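Tricorn protease (Thermoplasma acidophilum, PDB 1K32) is a serine protease that probably trims peptides released upstream by the proteasome, with beta-propeller domains thought to gate the passage of substrate. Local coordinates at residues L120-D125 against Y137-D142; P20-D25 against R258-K263; A195-V200 against D232-D237; M13-L18 against F29-D34. All coordinates share one frame; numbering follows the deposited sequence.

Contact 1 of 4, residues L120-D125 against Y137-D142; sequences LIISTD and YRVEND
L120-I122 and Y137-V139 form a buried antiparallel strand pair, the two middle strands of a four-stranded sheet. V139 N donates to L120 O almost straight (2.9 Å, 175° at the hydrogen). I122 and Y137 bond both ways, I122 N to Y137 O at 2.9 Å and Y137 N to I122 O at 3.0 Å. Between these bonds I121 and R138 form a non-hydrogen-bonded pair, and the CD1 end of I121 lies 3.7 Å from CB of R138. L120, I122, Y137 and V139 share the other face. With chi1 at 59°, I122 sets CG1 between its backbone N and carbonyl carbon, leaving CG2 to meet V139 CG2 at 3.7 Å. Cutting I122 back to an alanine is likely to open a gap beside V139 and the CB of Y137, and to leave F146 of strand 145-148 less covered. T124 sets its methyl CG2 3.8 Å from Y137 CE2, the two side chains crossing at about a right angle, the methyl oblique to the ring. One water lies 2.7 Å from both Y137 OH and T124 O, and Q128 also binds that hydroxyl. Flanked by strands 110-114 and 145-148, this central hairpin is the core of a beta-propeller blade.

Contact 2 of 4, residues P20-D25 against R258-K263; sequences PDIHGD and RILFSK
L260, P20 and I22 carry this contact, in which two antiparallel strands meet through their side chains. The axes of strands 20-23 and 259-263 stay 6.0 Å apart at their closest, wider than beta pairing, and the gap is filled with carbon. L260 holds CG anti to its backbone N (chi1 -175°), which carries the isobutyl group across to strand 20-23. There CG packs on the pyrrolidine ring of P20, although this end of L260 is modelled too close to its neighbours for the exact spacing to be relied on. The proline ring runs on along the other strand, with its CG 3.7 Å from F261 C and its CD 3.9 Å from S262 CB. Replacing P20 by a glycine would probably leave L260 without the ring it packs on and open a gap beside S262. On the other flank, I22 brings CG2 to 3.7 Å from L260 CB, and its CD1 lies over one face of the R258 guanidinium. R258 bends at chi3 toward the turn at G24 and D25. Its NH2 is 4.0 Å from D25 OD1, a long, weak ion pair, while NH1 bridges to E278. Around this seam, I27 of strand 26-31 and I267 and I269 of strand 266-270 close in on L260, and F29 and H251 meet P20. The first sheet of the six-sheet propeller thus packs against the last, closing the ring largely through apolar side chains, with no strand exchanged between the two sheets.

Contact 3 of 4, residues A195-V200 against D232-D237; sequences AFKKIV and DLDGKD
I199 meets the turn D232-G235 at the tight end of this contact, while K197 and D234 face each other at its solvent-facing side. I199 has CG1 between its backbone N and carbonyl carbon (chi1 49°), and the extended branch carries CD1 to 3.3 Å from L233 O. Its other branch, CG2, rests 3.6 Å from D234 O. G235, with no CB in the way, brings its CA to 3.4 Å from I199 O, in a CA-H...O contact. I199 and V200 form a classic beta bulge opposite I187. The type I turn is closed by G235 N to D232 O at 2.8 Å, and D232 OD1 takes K236 N in a firm bond at 2.9 Å; its bond to the less surely placed D234 N would make an Asx turn. Away from I199 and the turn the packing thins. K197, extended, reaches D234 with NZ 3.6 Å from OD1, a salt bridge between two exposed side chains. The edge strand of one propeller sheet thus meets a loop of the next without a conventional hydrogen bond between the segments: hydrocarbon on peptide carbonyls does the packing, and the surface charge pair probably adds little more than a loose tie.

Contact 4 of 4, residues M13-L18 against F29-D34; sequences MPNLLL and FVCCDD
L18 and V30 pair through both backbone bonds, V30 N to L18 O at 2.9 Å and L18 N to V30 O at 3.1 Å, where the chain enters the first strand of its sheet. The two segments run roughly antiparallel, 133° apart, and separate on the N-terminal side of L18. Beyond V30 the second segment folds into a type I' turn from C31 to D34, C32 and D33 both taking left-handed backbone angles, with a backbone bond from C31 N to D34 O joining its ends. A water bridges the widening gap: it accepts from C32 N and lies 2.8 Å from L16 O. Among the side chains, L17 pushes CD2 between two partners, 3.9 Å from F29 CE1 and 4.0 Å from C31 SG. F29 is covered further by W36, whose ring lies almost parallel to its own, while I267 and I282 touch both L17 and F29. N15 lays its side chain along the two cysteines. Its CB is 3.4 Å from C31 SG, which the torsion of C31 (chi1 175°) holds anti to the backbone N, and its ND2 is 3.6 Å from C32 SG. Both ends of the amide are bound outside the pair, OD1 by L285 N and ND2 to E286 O, which fixes its rotation. The sulfurs are 4.1 Å apart, C31 SG to C32 SG, too far for a disulfide, so the cysteines act here as compact, weakly polar packing alongside an amide whose hydrogen bonds are made to another loop.

Overall arrangement
All four contacts lie in or at the edge of the six-bladed beta propeller formed by strands 18-23 to 277-279. Contacts 2 and 4 share strand 18-23 and touch: S262 CB is 4.0 Å from L18 CA, with centres about 15 Å apart. Contact 4 pairs the first two strands of the first sheet, and contact 2 seals it to the last. Contact 1, within the third sheet, and contact 3, joining the fourth to the fifth, lie about 23 and 25 Å, centre to centre, from contact 2. No segment falls in the S41 peptidase region, which probably carries the active site. D125 of contact 1 makes a salt bridge to R830 of helix 830-848, whereas contact 4 meets helix 702-714.

Contact 1 of 4, residues L120-D125 against Y137-D142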
loop_
_atom_site.group_PDB
_atom_site.type_symbol
_atom_site.label_atom_id
_atom_site.label_comp_id
_atom_site.label_asym_id
_atom_site.label_seq_id
_atom_site.Cartn_x
_atom_site.Cartn_y
_atom_site.Cartn_z
ATOM N N LEU A 120 40.839 8.994 58.551
ATOM C CA LEU A 120 41.227 8.573 57.215
ATOM C C LEU A 120 41.429 9.760 56.275
ATOM O O LEU A 120 40.614 10.678 56.238
ATOM C CB LEU A 120 40.156 7.664 56.625
ATOM C CG LEU A 120 40.341 7.254 55.161
ATOM C CD1 LEU A 120 41.649 6.496 55.004
ATOM C CD2 LEU A 120 39.163 6.386 54.722
ATOM N N ILE A 121 42.540 9.739 55.541
ATOM C CA ILE A 121 42.827 10.758 54.536
ATOM C C ILE A 121 42.820 9.990 53.222
ATOM O O ILE A 121 43.491 8.960 53.096
ATOM C CB ILE A 121 44.228 11.405 54.691
ATOM C CG1 ILE A 121 44.383 12.017 56.089
ATOM C CG2 ILE A 121 44.396 12.489 53.610
ATOM C CD1 ILE A 121 43.346 13.089 56.396
ATOM N N ILE A 122 42.054 10.476 52.255
ATOM C CA ILE A 122 41.977 9.822 50.967
ATOM C C ILE A 122 42.551 10.696 49.885
ATOM O O ILE A 122 42.663 11.911 50.043
ATOM C CB ILE A 122 40.519 9.449 50.565
ATOM C CG1 ILE A 122 39.637 10.694 50.502
ATOM C CG2 ILE A 122 39.967 8.418 51.526
ATOM C CD1 ILE A 122 38.213 10.387 50.008
ATOM N N SER A 123 42.928 10.052 48.788
ATOM C CA SER A 123 43.487 10.744 47.647
ATOM C C SER A 123 42.545 10.471 46.496
ATOM O O SER A 123 42.232 9.316 46.222
ATOM C CB SER A 123 44.867 10.195 47.335
ATOM O OG SER A 123 45.320 10.687 46.105
ATOM N N THR A 124 42.073 11.524 45.831
ATOM C CA THR A 124 41.160 11.324 44.712
ATOM C C THR A 124 41.013 12.510 43.768
ATOM O O THR A 124 41.088 13.681 44.171
ATOM C CB THR A 124 39.746 10.895 45.208
ATOM O OG1 THR A 124 38.905 10.653 44.082
ATOM C CG2 THR A 124 39.114 11.983 46.069
ATOM N N ASP A 125 40.785 12.181 42.501
ATOM C CA ASP A 125 40.607 13.165 41.444
ATOM C C ASP A 125 39.131 13.255 41.100
ATOM O O ASP A 125 38.737 14.005 40.204
ATOM C CB ASP A 125 41.382 12.726 40.204
ATOM C CG ASP A 125 40.961 11.353 39.721
ATOM O OD1 ASP A 125 41.082 10.378 40.488
ATOM O OD2 ASP A 125 40.503 11.252 38.571
ATOM N N TYR A 137 41.813 14.630 50.999
ATOM C CA TYR A 137 40.644 15.021 51.774
ATOM C C TYR A 137 40.588 14.203 53.065
ATOM O O TYR A 137 40.918 13.013 53.072
ATOM C CB TYR A 137 39.352 14.740 50.992
ATOM C CG TYR A 137 39.241 15.420 49.651
ATOM C CD1 TYR A 137 38.479 16.581 49.499
ATOM C CD2 TYR A 137 39.882 14.893 48.523
ATOM C CE1 TYR A 137 38.351 17.197 48.259
ATOM C CE2 TYR A 137 39.762 15.503 47.278
ATOM C CZ TYR A 137 38.992 16.652 47.155
ATOM O OH TYR A 137 38.847 17.240 45.930
ATOM N N ARG A 138 40.189 14.841 54.162
ATOM C CA ARG A 138 40.031 14.118 55.414
ATOM C C ARG A 138 38.591 13.631 55.360
ATOM O O ARG A 138 37.697 14.406 55.042
ATOM C CB ARG A 138 40.201 15.026 56.633
ATOM C CG ARG A 138 39.870 14.294 57.923
ATOM C CD ARG A 138 40.232 15.066 59.183
ATOM N NE ARG A 138 39.466 16.302 59.326
ATOM C CZ ARG A 138 39.879 17.479 58.882
ATOM N NH1 ARG A 138 39.127 18.556 59.045
ATOM N NH2 ARG A 138 41.061 17.576 58.289
ATOM N N VAL A 139 38.368 12.355 55.651
ATOM C CA VAL A 139 37.022 11.815 55.603
ATOM C C VAL A 139 36.309 12.006 56.942
ATOM O O VAL A 139 36.901 11.813 58.010
ATOM C CB VAL A 139 37.031 10.312 55.257
ATOM C CG1 VAL A 139 35.589 9.798 55.157
ATOM C CG2 VAL A 139 37.791 10.085 53.939
ATOM N N GLU A 140 35.033 12.367 56.873
ATOM C CA GLU A 140 34.243 12.588 58.070
ATOM C C GLU A 140 32.931 11.807 58.030
ATOM O O GLU A 140 32.302 11.667 56.977
ATOM C CB GLU A 140 33.942 14.088 58.246
ATOM C CG GLU A 140 35.163 14.956 58.532
ATOM C CD GLU A 140 34.826 16.425 58.826
ATOM O OE1 GLU A 140 35.635 17.098 59.486
ATOM O OE2 GLU A 140 33.771 16.922 58.394
ATOM N N ASN A 141 32.532 11.302 59.196
ATOM C CA ASN A 141 31.279 10.570 59.338
ATOM C C ASN A 141 31.115 9.521 58.263
ATOM O O ASN A 141 30.076 9.471 57.603
ATOM C CB ASN A 141 30.088 11.524 59.237
ATOM C CG ASN A 141 30.147 12.627 60.235
ATOM O OD1 ASN A 141 30.172 12.375 61.437
ATOM N ND2 ASN A 141 30.159 13.873 59.755
ATOM N N ASP A 142 32.136 8.697 58.075
ATOM C CA ASP A 142 32.082 7.645 57.077
ATOM C C ASP A 142 31.660 8.110 55.686
ATOM O O ASP A 142 30.866 7.440 55.024
ATOM C CB ASP A 142 31.137 6.541 57.546
ATOM C CG ASP A 142 31.578 5.912 58.856
ATOM O OD1 ASP A 142 30.793 5.121 59.417
ATOM O OD2 ASP A 142 32.701 6.206 59.325
HETATM O O HOH W 1 37.974 8.927 59.060
HETATM O O HOH W 2 38.892 15.287 43.995
#

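Contact 2 of 4, residues P20-D25 against R258-K263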
loop_
_atom_site.group_PDB
_atom_site.type_symbol
_atom_site.label_atom_id
_atom_site.label_comp_id
_atom_site.label_asym_id
_atom_site.label_seq_id
_atom_site.Cartn_x
_atom_site.Cartn_y
_atom_site.Cartn_z
ATOM N N PRO A 20 50.249 -6.120 50.958
ATOM C CA PRO A 20 49.953 -6.333 52.369
ATOM C C PRO A 20 50.080 -5.085 53.237
ATOM O O PRO A 20 50.647 -4.081 52.828
ATOM C CB PRO A 20 50.994 -7.365 52.742
ATOM C CG PRO A 20 52.223 -6.764 52.054
ATOM C CD PRO A 20 51.682 -6.358 50.687
ATOM N N ASP A 21 49.552 -5.182 54.448
ATOM C CA ASP A 21 49.642 -4.118 55.437
ATOM C C ASP A 21 49.884 -4.919 56.708
ATOM O O ASP A 21 49.631 -6.119 56.742
ATOM C CB ASP A 21 48.338 -3.320 55.547
ATOM C CG ASP A 21 48.493 -2.050 56.407
ATOM O OD1 ASP A 21 47.482 -1.338 56.618
ATOM O OD2 ASP A 21 49.623 -1.759 56.868
ATOM N N ILE A 22 50.381 -4.282 57.751
ATOM C CA ILE A 22 50.659 -5.026 58.964
ATOM C C ILE A 22 50.335 -4.218 60.201
ATOM O O ILE A 22 50.462 -3.002 60.201
ATOM C CB ILE A 22 52.143 -5.445 59.013
ATOM C CG1 ILE A 22 52.423 -6.235 60.293
ATOM C CG2 ILE A 22 53.027 -4.208 58.932
ATOM C CD1 ILE A 22 53.792 -6.871 60.336
ATOM N N HIS A 23 49.895 -4.916 61.242
ATOM C CA HIS A 23 49.576 -4.298 62.528
ATOM C C HIS A 23 49.867 -5.341 63.593
ATOM O O HIS A 23 49.124 -6.308 63.745
ATOM C CB HIS A 23 48.110 -3.879 62.612
ATOM C CG HIS A 23 47.793 -3.067 63.829
ATOM N ND1 HIS A 23 48.045 -1.715 63.909
ATOM C CD2 HIS A 23 47.302 -3.428 65.040
ATOM C CE1 HIS A 23 47.726 -1.278 65.114
ATOM N NE2 HIS A 23 47.273 -2.298 65.820
ATOM N N GLY A 24 50.961 -5.145 64.319
ATOM C CA GLY A 24 51.343 -6.093 65.353
ATOM C C GLY A 24 51.675 -7.450 64.758
ATOM O O GLY A 24 52.606 -7.584 63.964
ATOM N N ASP A 25 50.914 -8.463 65.151
ATOM C CA ASP A 25 51.119 -9.813 64.646
ATOM C C ASP A 25 50.105 -10.156 63.574
ATOM O O ASP A 25 49.980 -11.322 63.189
ATOM C CB ASP A 25 50.995 -10.837 65.773
ATOM C CG ASP A 25 52.162 -10.791 66.724
ATOM O OD1 ASP A 25 53.308 -10.829 66.229
ATOM O OD2 ASP A 25 51.934 -10.721 67.954
ATOM N N ARG A 258 57.542 -2.608 62.249
ATOM C CA ARG A 258 58.010 -3.467 61.170
ATOM C C ARG A 258 57.442 -3.054 59.807
ATOM O O ARG A 258 56.412 -2.383 59.722
ATOM C CB ARG A 258 57.626 -4.914 61.465
ATOM C CG ARG A 258 58.136 -5.400 62.799
ATOM C CD ARG A 258 57.198 -6.438 63.364
ATOM N NE ARG A 258 57.560 -7.790 62.975
ATOM C CZ ARG A 258 56.788 -8.846 63.184
ATOM N NH1 ARG A 258 57.195 -10.050 62.810
ATOM N NH2 ARG A 258 55.601 -8.693 63.748
ATOM N N ILE A 259 58.123 -3.461 58.739
ATOM C CA ILE A 259 57.677 -3.142 57.387
ATOM C C ILE A 259 57.308 -4.409 56.632
ATOM O O ILE A 259 58.068 -5.370 56.595
ATOM C CB ILE A 259 58.753 -2.383 56.581
ATOM C CG1 ILE A 259 59.030 -1.024 57.227
ATOM C CG2 ILE A 259 58.275 -2.169 55.145
ATOM C CD1 ILE A 259 60.105 -0.247 56.542
ATOM N N LEU A 260 56.123 -4.391 56.037
ATOM C CA LEU A 260 55.607 -5.515 55.278
ATOM C C LEU A 260 55.594 -5.158 53.789
ATOM O O LEU A 260 55.368 -4.005 53.428
ATOM C CB LEU A 260 54.188 -5.807 55.752
ATOM C CG LEU A 260 53.492 -7.029 55.178
ATOM C CD1 LEU A 260 54.250 -8.270 55.543
ATOM C CD2 LEU A 260 52.078 -7.087 55.731
ATOM N N PHE A 261 55.829 -6.143 52.924
ATOM C CA PHE A 261 55.830 -5.891 51.487
ATOM C C PHE A 261 55.604 -7.177 50.682
ATOM O O PHE A 261 55.673 -8.276 51.212
ATOM C CB PHE A 261 57.147 -5.198 51.069
ATOM C CG PHE A 261 58.375 -6.079 51.156
ATOM C CD1 PHE A 261 58.764 -6.874 50.075
ATOM C CD2 PHE A 261 59.138 -6.120 52.326
ATOM C CE1 PHE A 261 59.904 -7.702 50.160
ATOM C CE2 PHE A 261 60.271 -6.938 52.423
ATOM C CZ PHE A 261 60.656 -7.729 51.343
ATOM N N SER A 262 55.292 -7.032 49.404
ATOM C CA SER A 262 55.064 -8.196 48.564
ATOM C C SER A 262 56.171 -8.296 47.520
ATOM O O SER A 262 56.741 -7.284 47.115
ATOM C CB SER A 262 53.694 -8.106 47.881
ATOM O OG SER A 262 53.550 -6.880 47.181
ATOM N N LYS A 263 56.476 -9.521 47.108
ATOM C CA LYS A 263 57.513 -9.764 46.114
ATOM C C LYS A 263 57.350 -11.145 45.462
ATOM O O LYS A 263 57.303 -12.164 46.142
ATOM C CB LYS A 263 58.908 -9.657 46.764
ATOM C CG LYS A 263 60.058 -9.803 45.771
ATOM C CD LYS A 263 61.431 -9.524 46.386
ATOM C CE LYS A 263 61.845 -10.563 47.431
ATOM N NZ LYS A 263 62.029 -11.938 46.887
#

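Contact 3 of 4, residues A195-V200 against D232-D237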
loop_
_atom_site.group_PDB
_atom_site.type_symbol
_atom_site.label_atom_id
_atom_site.label_comp_id
_atom_site.label_asym_id
_atom_site.label_seq_id
_atom_site.Cartn_x
_atom_site.Cartn_y
_atom_site.Cartn_z
ATOM N N ALA A 195 54.775 25.541 55.515
ATOM C CA ALA A 195 55.895 25.647 54.576
ATOM C C ALA A 195 56.493 24.270 54.281
ATOM O O ALA A 195 56.737 23.478 55.191
ATOM C CB ALA A 195 56.966 26.569 55.148
ATOM N N PHE A 196 56.742 23.987 53.007
ATOM C CA PHE A 196 57.293 22.693 52.634
ATOM C C PHE A 196 58.582 22.740 51.835
ATOM O O PHE A 196 58.851 23.688 51.108
ATOM C CB PHE A 196 56.262 21.885 51.845
ATOM C CG PHE A 196 55.050 21.518 52.638
ATOM C CD1 PHE A 196 54.111 22.482 52.984
ATOM C CD2 PHE A 196 54.842 20.201 53.039
ATOM C CE1 PHE A 196 52.976 22.139 53.719
ATOM C CE2 PHE A 196 53.714 19.849 53.772
ATOM C CZ PHE A 196 52.779 20.825 54.110
ATOM N N LYS A 197 59.358 21.674 51.973
ATOM C CA LYS A 197 60.622 21.527 51.285
ATOM C C LYS A 197 60.666 20.146 50.632
ATOM O O LYS A 197 60.185 19.168 51.199
ATOM C CB LYS A 197 61.767 21.664 52.293
ATOM C CG LYS A 197 63.121 21.232 51.774
ATOM C CD LYS A 197 64.171 21.287 52.881
ATOM C CE LYS A 197 65.549 20.911 52.350
ATOM N NZ LYS A 197 66.584 20.912 53.430
ATOM N N LYS A 198 61.231 20.070 49.434
ATOM C CA LYS A 198 61.358 18.795 48.732
ATOM C C LYS A 198 62.611 18.106 49.293
ATOM O O LYS A 198 63.713 18.645 49.183
ATOM C CB LYS A 198 61.515 19.056 47.236
ATOM C CG LYS A 198 61.483 17.822 46.351
ATOM C CD LYS A 198 61.627 18.225 44.888
ATOM C CE LYS A 198 62.953 18.967 44.677
ATOM N NZ LYS A 198 63.104 19.419 43.278
ATOM N N ILE A 199 62.455 16.935 49.911
ATOM C CA ILE A 199 63.608 16.245 50.499
ATOM C C ILE A 199 64.111 15.009 49.756
ATOM O O ILE A 199 65.279 14.637 49.886
ATOM C CB ILE A 199 63.349 15.838 51.979
ATOM C CG1 ILE A 199 62.003 15.127 52.100
ATOM C CG2 ILE A 199 63.403 17.064 52.884
ATOM C CD1 ILE A 199 61.774 14.516 53.468
ATOM N N VAL A 200 63.238 14.359 48.997
ATOM C CA VAL A 200 63.646 13.184 48.232
ATOM C C VAL A 200 63.273 13.357 46.756
ATOM O O VAL A 200 62.105 13.269 46.367
ATOM C CB VAL A 200 63.017 11.902 48.791
ATOM C CG1 VAL A 200 63.442 10.708 47.950
ATOM C CG2 VAL A 200 63.468 11.696 50.232
ATOM N N ASP A 232 66.843 10.062 56.288
ATOM C CA ASP A 232 66.345 10.666 57.514
ATOM C C ASP A 232 65.243 11.616 57.044
ATOM O O ASP A 232 65.056 11.780 55.840
ATOM C CB ASP A 232 67.444 11.433 58.259
ATOM C CG ASP A 232 68.189 12.421 57.375
ATOM O OD1 ASP A 232 67.556 13.158 56.586
ATOM O OD2 ASP A 232 69.431 12.473 57.490
ATOM N N LEU A 233 64.526 12.243 57.971
ATOM C CA LEU A 233 63.441 13.148 57.603
ATOM C C LEU A 233 63.884 14.382 56.821
ATOM O O LEU A 233 63.069 15.232 56.467
ATOM C CB LEU A 233 62.663 13.564 58.849
ATOM C CG LEU A 233 61.931 12.409 59.531
ATOM C CD1 LEU A 233 61.113 12.939 60.705
ATOM C CD2 LEU A 233 61.030 11.712 58.529
ATOM N N ASP A 234 65.177 14.452 56.534
ATOM C CA ASP A 234 65.755 15.560 55.789
ATOM C C ASP A 234 66.132 15.073 54.388
ATOM O O ASP A 234 66.677 15.820 53.580
ATOM C CB ASP A 234 67.006 16.047 56.513
ATOM C CG ASP A 234 67.243 17.521 56.339
ATOM O OD1 ASP A 234 67.588 17.950 55.212
ATOM O OD2 ASP A 234 67.077 18.249 57.347
ATOM N N GLY A 235 65.848 13.806 54.111
ATOM C CA GLY A 235 66.176 13.251 52.814
ATOM C C GLY A 235 67.648 12.908 52.673
ATOM O O GLY A 235 68.096 12.532 51.595
ATOM N N LYS A 236 68.400 13.029 53.764
ATOM C CA LYS A 236 69.832 12.739 53.754
ATOM C C LYS A 236 70.158 11.344 54.287
ATOM O O LYS A 236 69.277 10.605 54.729
ATOM C CB LYS A 236 70.578 13.771 54.605
ATOM C CG LYS A 236 70.272 15.218 54.277
ATOM C CD LYS A 236 70.708 15.575 52.871
ATOM C CE LYS A 236 70.364 17.018 52.547
ATOM N NZ LYS A 236 70.598 17.308 51.109
ATOM N N ASP A 237 71.442 10.999 54.244
ATOM C CA ASP A 237 71.928 9.715 54.748
ATOM C C ASP A 237 71.254 8.520 54.079
ATOM O O ASP A 237 70.764 7.619 54.757
ATOM C CB ASP A 237 71.701 9.634 56.261
ATOM C CG ASP A 237 72.371 8.424 56.887
ATOM O OD1 ASP A 237 71.969 8.037 58.001
ATOM O OD2 ASP A 237 73.306 7.867 56.266
#

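Contact 4 of 4, residues M13-L18 against F29-D34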
loop_
_atom_site.group_PDB
_atom_site.type_symbol
_atom_site.label_atom_id
_atom_site.label_comp_id
_atom_site.label_asym_id
_atom_site.label_seq_id
_atom_site.Cartn_x
_atom_site.Cartn_y
_atom_site.Cartn_z
ATOM N N MET A 13 49.657 -26.261 44.980
ATOM C CA MET A 13 49.123 -25.143 44.149
ATOM C C MET A 13 48.974 -23.882 45.002
ATOM O O MET A 13 47.892 -23.581 45.512
ATOM N N PRO A 14 50.075 -23.130 45.171
ATOM C CA PRO A 14 50.062 -21.903 45.968
ATOM C C PRO A 14 49.380 -20.747 45.249
ATOM O O PRO A 14 49.130 -20.814 44.047
ATOM C CB PRO A 14 51.547 -21.644 46.219
ATOM C CG PRO A 14 52.178 -22.134 44.959
ATOM C CD PRO A 14 51.426 -23.414 44.649
ATOM N N ASN A 15 49.080 -19.689 45.997
ATOM C CA ASN A 15 48.433 -18.510 45.434
ATOM C C ASN A 15 49.401 -17.332 45.273
ATOM O O ASN A 15 50.471 -17.297 45.881
ATOM C CB ASN A 15 47.271 -18.063 46.329
ATOM C CG ASN A 15 46.105 -19.037 46.320
ATOM O OD1 ASN A 15 45.986 -19.893 47.200
ATOM N ND2 ASN A 15 45.235 -18.909 45.322
ATOM N N LEU A 16 49.017 -16.367 44.445
ATOM C CA LEU A 16 49.819 -15.172 44.244
ATOM C C LEU A 16 49.356 -14.210 45.352
ATOM O O LEU A 16 48.208 -13.775 45.357
ATOM C CB LEU A 16 49.537 -14.568 42.864
ATOM C CG LEU A 16 50.398 -13.389 42.407
ATOM C CD1 LEU A 16 51.779 -13.891 41.985
ATOM C CD2 LEU A 16 49.717 -12.678 41.238
ATOM N N LEU A 17 50.237 -13.893 46.294
ATOM C CA LEU A 17 49.871 -13.008 47.397
ATOM C C LEU A 17 50.370 -11.596 47.119
ATOM O O LEU A 17 51.501 -11.418 46.669
ATOM C CB LEU A 17 50.463 -13.540 48.705
ATOM C CG LEU A 17 50.201 -15.025 49.004
ATOM C CD1 LEU A 17 50.662 -15.336 50.417
ATOM C CD2 LEU A 17 48.707 -15.355 48.849
ATOM N N LEU A 18 49.545 -10.591 47.404
ATOM C CA LEU A 18 49.951 -9.219 47.121
ATOM C C LEU A 18 49.471 -8.146 48.089
ATOM O O LEU A 18 48.642 -8.384 48.970
ATOM C CB LEU A 18 49.449 -8.825 45.726
ATOM C CG LEU A 18 49.462 -9.883 44.628
ATOM C CD1 LEU A 18 48.081 -9.949 43.997
ATOM C CD2 LEU A 18 50.526 -9.560 43.598
ATOM N N PHE A 29 46.314 -9.035 53.405
ATOM C CA PHE A 29 46.841 -9.041 52.058
ATOM C C PHE A 29 45.745 -9.479 51.110
ATOM O O PHE A 29 44.689 -9.938 51.538
ATOM C CB PHE A 29 48.046 -10.006 51.972
ATOM C CG PHE A 29 47.716 -11.427 52.348
ATOM C CD1 PHE A 29 47.172 -12.306 51.409
ATOM C CD2 PHE A 29 47.881 -11.869 53.660
ATOM C CE1 PHE A 29 46.789 -13.598 51.771
ATOM C CE2 PHE A 29 47.500 -13.164 54.035
ATOM C CZ PHE A 29 46.950 -14.028 53.085
ATOM N N VAL A 30 46.007 -9.328 49.815
ATOM C CA VAL A 30 45.040 -9.708 48.807
ATOM C C VAL A 30 45.428 -11.035 48.178
ATOM O O VAL A 30 46.608 -11.310 47.943
ATOM C CB VAL A 30 44.936 -8.641 47.685
ATOM C CG1 VAL A 30 43.987 -9.134 46.611
ATOM C CG2 VAL A 30 44.435 -7.292 48.262
ATOM N N CYS A 31 44.422 -11.865 47.938
ATOM C CA CYS A 31 44.607 -13.165 47.306
ATOM C C CYS A 31 43.298 -13.451 46.600
ATOM O O CYS A 31 42.238 -13.424 47.235
ATOM C CB CYS A 31 44.890 -14.258 48.347
ATOM S SG CYS A 31 44.985 -15.920 47.640
ATOM N N CYS A 32 43.374 -13.725 45.300
ATOM C CA CYS A 32 42.195 -13.985 44.479
ATOM C C CYS A 32 41.217 -12.797 44.525
ATOM O O CYS A 32 39.996 -12.977 44.571
ATOM C CB CYS A 32 41.478 -15.270 44.923
ATOM S SG CYS A 32 42.381 -16.820 44.643
ATOM N N ASP A 33 41.771 -11.585 44.521
ATOM C CA ASP A 33 40.977 -10.354 44.524
ATOM C C ASP A 33 40.241 -10.078 45.838
ATOM O O ASP A 33 39.580 -9.057 45.975
ATOM C CB ASP A 33 39.952 -10.393 43.386
ATOM C CG ASP A 33 40.566 -10.778 42.051
ATOM O OD1 ASP A 33 39.794 -10.972 41.090
ATOM O OD2 ASP A 33 41.809 -10.881 41.958
ATOM N N ASP A 34 40.350 -10.985 46.801
ATOM C CA ASP A 34 39.680 -10.808 48.087
ATOM C C ASP A 34 40.698 -10.436 49.167
ATOM O O ASP A 34 41.900 -10.537 48.951
ATOM C CB ASP A 34 38.933 -12.091 48.455
ATOM C CG ASP A 34 37.712 -12.330 47.567
ATOM O OD1 ASP A 34 37.313 -13.493 47.383
ATOM O OD2 ASP A 34 37.140 -11.351 47.065
HETATM O O HOH W 3 45.691 -13.970 44.150
#